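Local atomic coordinates of F-actin-capping protein subunit alpha (Plasmodium berghei, PDB entry 7A0H), a protein that probably caps the barbed, fast-growing ends of actin filaments as a homodimer, blocking exchange of actin subunits there. Residues S3-N6 with E7-F11; Q42-I45 with E46-S50; S29-K32 with T33-S37. One frame throughout, in Å; residues are numbered along the deposited sequence.

Contact 1 (S3-N6 with E7-F11)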
loop_
_atom_site.group_PDB
_atom_site.type_symbol
_atom_site.label_atom_id
_atom_site.label_comp_id
_atom_site.label_asym_id
_atom_site.label_seq_id
_atom_site.Cartn_x
_atom_site.Cartn_y
_atom_site.Cartn_z
ATOM N N SER A 3 -10.456 2.605 -29.252
ATOM C CA SER A 3 -9.701 1.549 -28.582
ATOM C C SER A 3 -8.766 2.145 -27.545
ATOM O O SER A 3 -8.666 1.639 -26.417
ATOM C CB SER A 3 -8.919 0.716 -29.611
ATOM O OG SER A 3 -8.133 1.504 -30.505
ATOM N N LEU A 4 -8.079 3.236 -27.916
ATOM C CA LEU A 4 -7.225 3.944 -26.974
ATOM C C LEU A 4 -8.032 4.581 -25.849
ATOM O O LEU A 4 -7.637 4.495 -24.685
ATOM C CB LEU A 4 -6.386 5.003 -27.689
ATOM C CG LEU A 4 -5.123 4.455 -28.357
ATOM C CD1 LEU A 4 -5.458 3.666 -29.631
ATOM C CD2 LEU A 4 -4.100 5.554 -28.627
ATOM N N LEU A 5 -9.162 5.220 -26.166
ATOM C CA LEU A 5 -9.952 5.819 -25.100
ATOM C C LEU A 5 -10.251 4.803 -24.011
ATOM O O LEU A 5 -10.115 5.101 -22.827
ATOM C CB LEU A 5 -11.274 6.371 -25.646
ATOM C CG LEU A 5 -12.309 6.816 -24.601
ATOM C CD1 LEU A 5 -11.968 8.213 -24.082
ATOM C CD2 LEU A 5 -13.741 6.773 -25.127
ATOM N N ASN A 6 -10.544 3.570 -24.387
ATOM C CA ASN A 6 -10.791 2.559 -23.371
ATOM C C ASN A 6 -9.503 2.137 -22.689
ATOM O O ASN A 6 -9.503 1.871 -21.487
ATOM C CB ASN A 6 -11.542 1.401 -24.007
ATOM C CG ASN A 6 -12.880 1.843 -24.591
ATOM O OD1 ASN A 6 -13.617 2.621 -23.965
ATOM N ND2 ASN A 6 -13.185 1.381 -25.801
ATOM N N GLU A 7 -8.389 2.101 -23.412
ATOM C CA GLU A 7 -7.140 1.745 -22.749
ATOM C C GLU A 7 -6.644 2.877 -21.849
ATOM O O GLU A 7 -6.021 2.602 -20.819
ATOM C CB GLU A 7 -6.082 1.336 -23.793
ATOM C CG GLU A 7 -6.452 0.077 -24.626
ATOM C CD GLU A 7 -6.675 -1.186 -23.774
ATOM O OE1 GLU A 7 -5.823 -1.512 -22.918
ATOM O OE2 GLU A 7 -7.719 -1.852 -23.960
ATOM N N LYS A 8 -6.901 4.143 -22.218
ATOM C CA LYS A 8 -6.544 5.257 -21.343
ATOM C C LYS A 8 -7.355 5.213 -20.053
ATOM O O LYS A 8 -6.893 5.672 -18.998
ATOM C CB LYS A 8 -6.785 6.611 -22.026
ATOM C CG LYS A 8 -5.972 6.940 -23.301
ATOM C CD LYS A 8 -6.311 8.358 -23.873
ATOM C CE LYS A 8 -5.561 8.726 -25.178
ATOM N NZ LYS A 8 -5.895 10.102 -25.674
ATOM N N LYS A 9 -8.574 4.674 -20.135
ATOM C CA LYS A 9 -9.474 4.563 -19.001
ATOM C C LYS A 9 -9.015 3.441 -18.104
ATOM O O LYS A 9 -9.028 3.566 -16.867
ATOM C CB LYS A 9 -10.893 4.298 -19.493
ATOM C CG LYS A 9 -11.575 5.487 -20.152
ATOM C CD LYS A 9 -13.066 5.235 -20.359
ATOM C CE LYS A 9 -13.759 6.458 -20.934
ATOM N NZ LYS A 9 -15.212 6.239 -21.075
ATOM N N LYS A 10 -8.636 2.323 -18.740
ATOM C CA LYS A 10 -8.145 1.187 -17.979
ATOM C C LYS A 10 -6.931 1.592 -17.185
ATOM O O LYS A 10 -6.762 1.165 -16.043
ATOM C CB LYS A 10 -7.802 0.043 -18.914
ATOM C CG LYS A 10 -9.004 -0.490 -19.645
ATOM C CD LYS A 10 -8.635 -1.622 -20.560
ATOM C CE LYS A 10 -9.849 -2.110 -21.319
ATOM N NZ LYS A 10 -9.485 -3.120 -22.362
ATOM N N PHE A 11 -6.120 2.482 -17.747
ATOM C CA PHE A 11 -4.915 2.903 -17.052
ATOM C C PHE A 11 -5.219 3.907 -15.951
ATOM O O PHE A 11 -4.680 3.790 -14.848
ATOM C CB PHE A 11 -3.941 3.517 -18.060
ATOM C CG PHE A 11 -2.723 4.092 -17.439
ATOM C CD1 PHE A 11 -1.754 3.274 -16.918
ATOM C CD2 PHE A 11 -2.539 5.448 -17.390
ATOM C CE1 PHE A 11 -0.641 3.809 -16.351
ATOM C CE2 PHE A 11 -1.428 5.977 -16.821
ATOM C CZ PHE A 11 -0.479 5.163 -16.305
#
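The opening turns of the N-terminal helix 3-18, one of three successive helices in the stalk of capping protein, set Leu5 against Lys9 and carry an ion pair between Glu7 and Lys10 one helical turn apart. Backbone bonds of the i to i+4 kind run through both segments: Glu7 N to Ser3 O, Lys8 N to Leu4 O, Lys9 N to Leu5 O and Lys10 N to Asn6 O. The third is bent, with 138° at the hydrogen, and Lys9 N also makes a weak bond of 3.2 Å to Asn6 O. The lysine chains leave the backbone close to the carbonyl oxygens of the preceding turn. Lys9 CG lies 3.1 Å from Leu5 O, and Lys10 CG comes to 3.0 Å from Asn6 O. Beyond CG, Lys9 is fully extended and crosses the leucine at an oblique angle, so that Lys9 CE comes to 4.0 Å from Leu5 CG and touches Leu5 CD1 as well. Leu5 reaches it because its CG stands opposite the backbone N (chi1 170°). Glu7 behaves differently: its chain bends at chi2, its CG stays 3.2 Å from Ser3 O, and the carboxylate turns to meet Lys10. There NZ of Lys10 donates to Glu7 OE2 at 2.7 Å, on the syn side and 27° out of the carboxylate plane. The other oxygen, Glu7 OE1, takes a weak hydrogen bond from Asn30 of the second subunit. On this same subunit interface, Leu4 and Glu7 pack on Ile34 of the second subunit. Leu5 faces helix 39-55 of its own chain, where it rests on Ile40 and Ile41.

Contact 2 (Q42-I45 with E46-S50)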
loop_
_atom_site.group_PDB
_atom_site.type_symbol
_atom_site.label_atom_id
_atom_site.label_comp_id
_atom_site.label_asym_id
_atom_site.label_seq_id
_atom_site.Cartn_x
_atom_site.Cartn_y
_atom_site.Cartn_z
ATOM N N GLN A 42 -11.950 13.957 -18.427
ATOM C CA GLN A 42 -12.157 14.801 -17.261
ATOM C C GLN A 42 -13.375 14.322 -16.507
ATOM O O GLN A 42 -13.336 14.200 -15.296
ATOM C CB GLN A 42 -12.284 16.252 -17.693
ATOM C CG GLN A 42 -10.918 16.755 -18.130
ATOM C CD GLN A 42 -10.250 17.628 -17.107
ATOM O OE1 GLN A 42 -10.818 17.907 -16.036
ATOM N NE2 GLN A 42 -9.009 18.023 -17.390
ATOM N N ASN A 43 -14.420 13.940 -17.221
ATOM C CA ASN A 43 -15.665 13.474 -16.634
ATOM C C ASN A 43 -15.581 12.043 -16.129
ATOM O O ASN A 43 -16.154 11.730 -15.071
ATOM C CB ASN A 43 -16.776 13.633 -17.668
ATOM C CG ASN A 43 -17.118 15.093 -17.922
ATOM O OD1 ASN A 43 -16.975 15.941 -17.023
ATOM N ND2 ASN A 43 -17.513 15.406 -19.156
ATOM N N PHE A 44 -14.895 11.171 -16.860
ATOM C CA PHE A 44 -14.547 9.847 -16.384
ATOM C C PHE A 44 -13.808 9.950 -15.064
ATOM O O PHE A 44 -14.145 9.271 -14.096
ATOM C CB PHE A 44 -13.673 9.146 -17.420
ATOM C CG PHE A 44 -13.195 7.785 -17.030
ATOM C CD1 PHE A 44 -14.008 6.678 -17.165
ATOM C CD2 PHE A 44 -11.897 7.607 -16.584
ATOM C CE1 PHE A 44 -13.541 5.425 -16.839
ATOM C CE2 PHE A 44 -11.443 6.368 -16.247
ATOM C CZ PHE A 44 -12.266 5.275 -16.385
ATOM N N ILE A 45 -12.859 10.873 -14.978
ATOM C CA ILE A 45 -12.113 11.010 -13.748
ATOM C C ILE A 45 -13.049 11.518 -12.667
ATOM O O ILE A 45 -13.017 11.032 -11.533
ATOM C CB ILE A 45 -10.909 11.931 -13.948
ATOM C CG1 ILE A 45 -9.839 11.290 -14.833
ATOM C CG2 ILE A 45 -10.213 12.248 -12.605
ATOM C CD1 ILE A 45 -8.695 12.296 -15.215
ATOM N N GLU A 46 -13.891 12.508 -12.989
ATOM C CA GLU A 46 -14.817 13.015 -11.987
ATOM C C GLU A 46 -15.740 11.904 -11.467
ATOM O O GLU A 46 -15.984 11.828 -10.275
ATOM C CB GLU A 46 -15.637 14.185 -12.526
ATOM C CG GLU A 46 -16.471 14.887 -11.358
ATOM C CD GLU A 46 -17.797 14.208 -11.035
ATOM O OE1 GLU A 46 -18.290 13.428 -11.888
ATOM O OE2 GLU A 46 -18.389 14.491 -9.952
ATOM N N ASP A 47 -16.240 11.023 -12.339
ATOM C CA ASP A 47 -17.080 9.924 -11.884
ATOM C C ASP A 47 -16.324 8.999 -10.951
ATOM O O ASP A 47 -16.786 8.687 -9.848
ATOM C CB ASP A 47 -17.672 9.172 -13.071
ATOM C CG ASP A 47 -18.870 9.919 -13.624
ATOM O OD1 ASP A 47 -19.674 10.400 -12.769
ATOM O OD2 ASP A 47 -18.998 10.108 -14.854
ATOM N N ILE A 48 -15.145 8.575 -11.357
ATOM C CA ILE A 48 -14.366 7.677 -10.523
ATOM C C ILE A 48 -14.090 8.296 -9.153
ATOM O O ILE A 48 -14.074 7.607 -8.122
ATOM C CB ILE A 48 -13.046 7.324 -11.224
ATOM C CG1 ILE A 48 -13.281 6.187 -12.183
ATOM C CG2 ILE A 48 -12.001 7.011 -10.187
ATOM C CD1 ILE A 48 -12.039 5.885 -12.999
ATOM N N ILE A 49 -13.833 9.592 -9.115
ATOM C CA ILE A 49 -13.513 10.173 -7.827
ATOM C C ILE A 49 -14.783 10.321 -6.974
ATOM O O ILE A 49 -14.755 10.153 -5.754
ATOM C CB ILE A 49 -12.784 11.494 -8.038
ATOM C CG1 ILE A 49 -11.384 11.211 -8.599
ATOM C CG2 ILE A 49 -12.582 12.254 -6.789
ATOM C CD1 ILE A 49 -10.467 10.477 -7.587
ATOM N N SER A 50 -15.915 10.656 -7.574
ATOM C CA SER A 50 -17.109 10.782 -6.767
ATOM C C SER A 50 -17.442 9.459 -6.095
ATOM O O SER A 50 -17.884 9.438 -4.956
ATOM C CB SER A 50 -18.265 11.269 -7.625
ATOM O OG SER A 50 -18.560 10.327 -8.655
HETATM O O HOH W 1 -18.433 13.162 -14.727
#
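Asn43 O receives the backbone N of Asp47 at 2.8 Å and also accepts a bond from water 1 at 2.7 Å, so this carbonyl serves the helix and the solvent together. The same water donates to Glu46 OE1 at 2.9 Å, which places it as a link between the glutamate and the backbone one turn earlier, although it has more acceptors around it than protons to give. A bend at chi2 of Glu46 (-83°) turns OE1 toward the water. Glu46 N, Ile48 N and Ile49 N continue the ladder to Gln42 O, Phe44 O and Ile45 O, and the bond from Ile48 N is almost straight at 173°. One turn on, the hydroxyl of Ser50 donates to Asp47 O at 2.7 Å, giving that carbonyl a side-chain partner.

Farther out, the packing is led by Phe44 and Ile48. Ile48 CG1 lies over one face of the ring, and Ile48 CD1 hangs above and just outside its CE2-CZ edge, 3.3 Å from Phe44 CE2, a tight approach. Next to them, Ile45 CG2 faces Ile49 CG1 at a looser 4.3 Å. Phe44 also lies on Ile12 and Arg13 of helix 3-18, whereas Ile45 and Ile49 meet Ile28 and Val24 of helix 21-35. Glu46 and Ser50 border the loop at His93. Such a division, with apolar side chains spaced three and four apart toward two neighbouring helices and acidic ones toward water, marks an amphipathic helix, here the third of the antiparallel helical stalk.

Contact 3 (S29-K32 with T33-S37)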
loop_
_atom_site.group_PDB
_atom_site.type_symbol
_atom_site.label_atom_id
_atom_site.label_comp_id
_atom_site.label_asym_id
_atom_site.label_seq_id
_atom_site.Cartn_x
_atom_site.Cartn_y
_atom_site.Cartn_z
ATOM N N SER A 29 -3.917 15.430 -10.803
ATOM C CA SER A 29 -3.270 16.584 -11.419
ATOM C C SER A 29 -2.326 16.183 -12.541
ATOM O O SER A 29 -2.264 16.857 -13.580
ATOM C CB SER A 29 -2.522 17.394 -10.364
ATOM O OG SER A 29 -1.689 18.360 -10.975
ATOM N N ASN A 30 -1.549 15.111 -12.351
ATOM C CA ASN A 30 -0.624 14.703 -13.400
ATOM C C ASN A 30 -1.392 14.129 -14.582
ATOM O O ASN A 30 -0.952 14.240 -15.729
ATOM C CB ASN A 30 0.371 13.646 -12.895
ATOM C CG ASN A 30 1.483 14.218 -12.020
ATOM O OD1 ASN A 30 1.744 15.420 -12.019
ATOM N ND2 ASN A 30 2.158 13.338 -11.281
ATOM N N LEU A 31 -2.537 13.507 -14.312
ATOM C CA LEU A 31 -3.351 12.921 -15.372
ATOM C C LEU A 31 -3.995 14.010 -16.228
ATOM O O LEU A 31 -4.126 13.860 -17.453
ATOM C CB LEU A 31 -4.406 11.995 -14.745
ATOM C CG LEU A 31 -3.912 10.656 -14.170
ATOM C CD1 LEU A 31 -5.063 9.855 -13.499
ATOM C CD2 LEU A 31 -3.201 9.796 -15.222
ATOM N N LYS A 32 -4.393 15.120 -15.601
ATOM C CA LYS A 32 -4.971 16.243 -16.333
ATOM C C LYS A 32 -3.943 16.887 -17.258
ATOM O O LYS A 32 -4.246 17.185 -18.420
ATOM C CB LYS A 32 -5.533 17.269 -15.338
ATOM C CG LYS A 32 -6.852 16.869 -14.678
ATOM C CD LYS A 32 -7.436 18.039 -13.890
ATOM C CE LYS A 32 -8.767 17.694 -13.177
ATOM N NZ LYS A 32 -9.513 18.920 -12.713
ATOM N N THR A 33 -2.731 17.142 -16.762
ATOM C CA THR A 33 -1.727 17.754 -17.629
ATOM C C THR A 33 -1.523 16.926 -18.899
ATOM O O THR A 33 -1.387 17.477 -20.000
ATOM C CB THR A 33 -0.391 17.921 -16.893
ATOM O OG1 THR A 33 0.224 16.648 -16.672
ATOM C CG2 THR A 33 -0.570 18.621 -15.551
ATOM N N ILE A 34 -1.517 15.605 -18.765
ATOM C CA ILE A 34 -1.340 14.728 -19.908
ATOM C C ILE A 34 -2.623 14.654 -20.722
ATOM O O ILE A 34 -2.615 14.806 -21.944
ATOM C CB ILE A 34 -0.901 13.331 -19.435
ATOM C CG1 ILE A 34 0.390 13.370 -18.605
ATOM C CG2 ILE A 34 -0.710 12.416 -20.613
ATOM C CD1 ILE A 34 1.548 14.071 -19.241
ATOM N N PHE A 35 -3.753 14.389 -20.070
ATOM C CA PHE A 35 -4.977 14.144 -20.810
ATOM C C PHE A 35 -6.027 15.234 -20.633
ATOM O O PHE A 35 -7.188 14.989 -20.957
ATOM C CB PHE A 35 -5.602 12.816 -20.383
ATOM C CG PHE A 35 -4.666 11.648 -20.404
ATOM C CD1 PHE A 35 -4.548 10.851 -21.516
ATOM C CD2 PHE A 35 -3.933 11.321 -19.275
ATOM C CE1 PHE A 35 -3.717 9.774 -21.509
ATOM C CE2 PHE A 35 -3.098 10.245 -19.278
ATOM C CZ PHE A 35 -2.989 9.477 -20.395
ATOM N N GLY A 36 -5.638 16.456 -20.236
ATOM C CA GLY A 36 -6.578 17.490 -19.776
ATOM C C GLY A 36 -7.479 18.126 -20.841
ATOM O O GLY A 36 -8.470 18.775 -20.489
ATOM N N SER A 37 -7.123 18.055 -22.104
ATOM C CA SER A 37 -7.982 18.664 -23.127
ATOM C C SER A 37 -9.213 17.806 -23.408
ATOM O O SER A 37 -10.156 18.267 -24.069
ATOM C CB SER A 37 -7.167 18.932 -24.424
ATOM O OG SER A 37 -6.965 17.777 -25.216
#
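Leu31 and Phe35 make up the close-packed side of this helical turn. Leu31 O accepts Phe35 N at 2.7 Å and also lies near the plane of the phenyl ring, at its edge, with Phe35 CD2 3.1 Å away. Leu31 CD2 then meets Phe35 CE2 at 4.1 Å as the two side chains pass at a slant. From the neighbouring residue, Ile34 CG2 stands 3.5 Å above one face of the Phe35 ring, displaced from the ring centre to its margin. Both leucine and phenylalanine turn inward in the three-helix stalk: Leu31 onto Ile12, Val15 and Leu16 of helix 3-18, and Phe35 onto Ile41 of helix 39-55. The side carrying Thr33 is more open to solvent and held by polar bonds rather than by packing. With chi1 at 70°, its OG1 is staggered between N and C of its own backbone and donates back to Asn30 O at 2.8 Å. Ile34 N adds a weak bond to the same oxygen at 3.4 Å. Thr33 CG2 lies 3.1 Å from Ser29 O, whose own partner is Thr33 N. Asn30 and Thr33 border the dimer interface here, against Phe11 of the second subunit.

How the contacts relate
Three helices that follow one another in the stalk each contribute one contact, and the centres lie about 13 to 14 Å apart. Contact 1 meets contact 2 where Lys9 CB packs on Phe44 CZ at 3.5 Å, and it meets contact 3 where Lys8 CD touches Phe35 CE1 at 3.8 Å. Between contacts 2 and 3 the link is polar: Gln42 NE2 and Gly36 O are 3.2 Å apart, a probable hydrogen bond across the turn joining helix 21-35 to helix 39-55. Contacts 1 and 3 both reach the second subunit, with Glu7 and Phe11 of one copy facing Asn30 or Ile34 of the other; the second subunit does not touch contact 2.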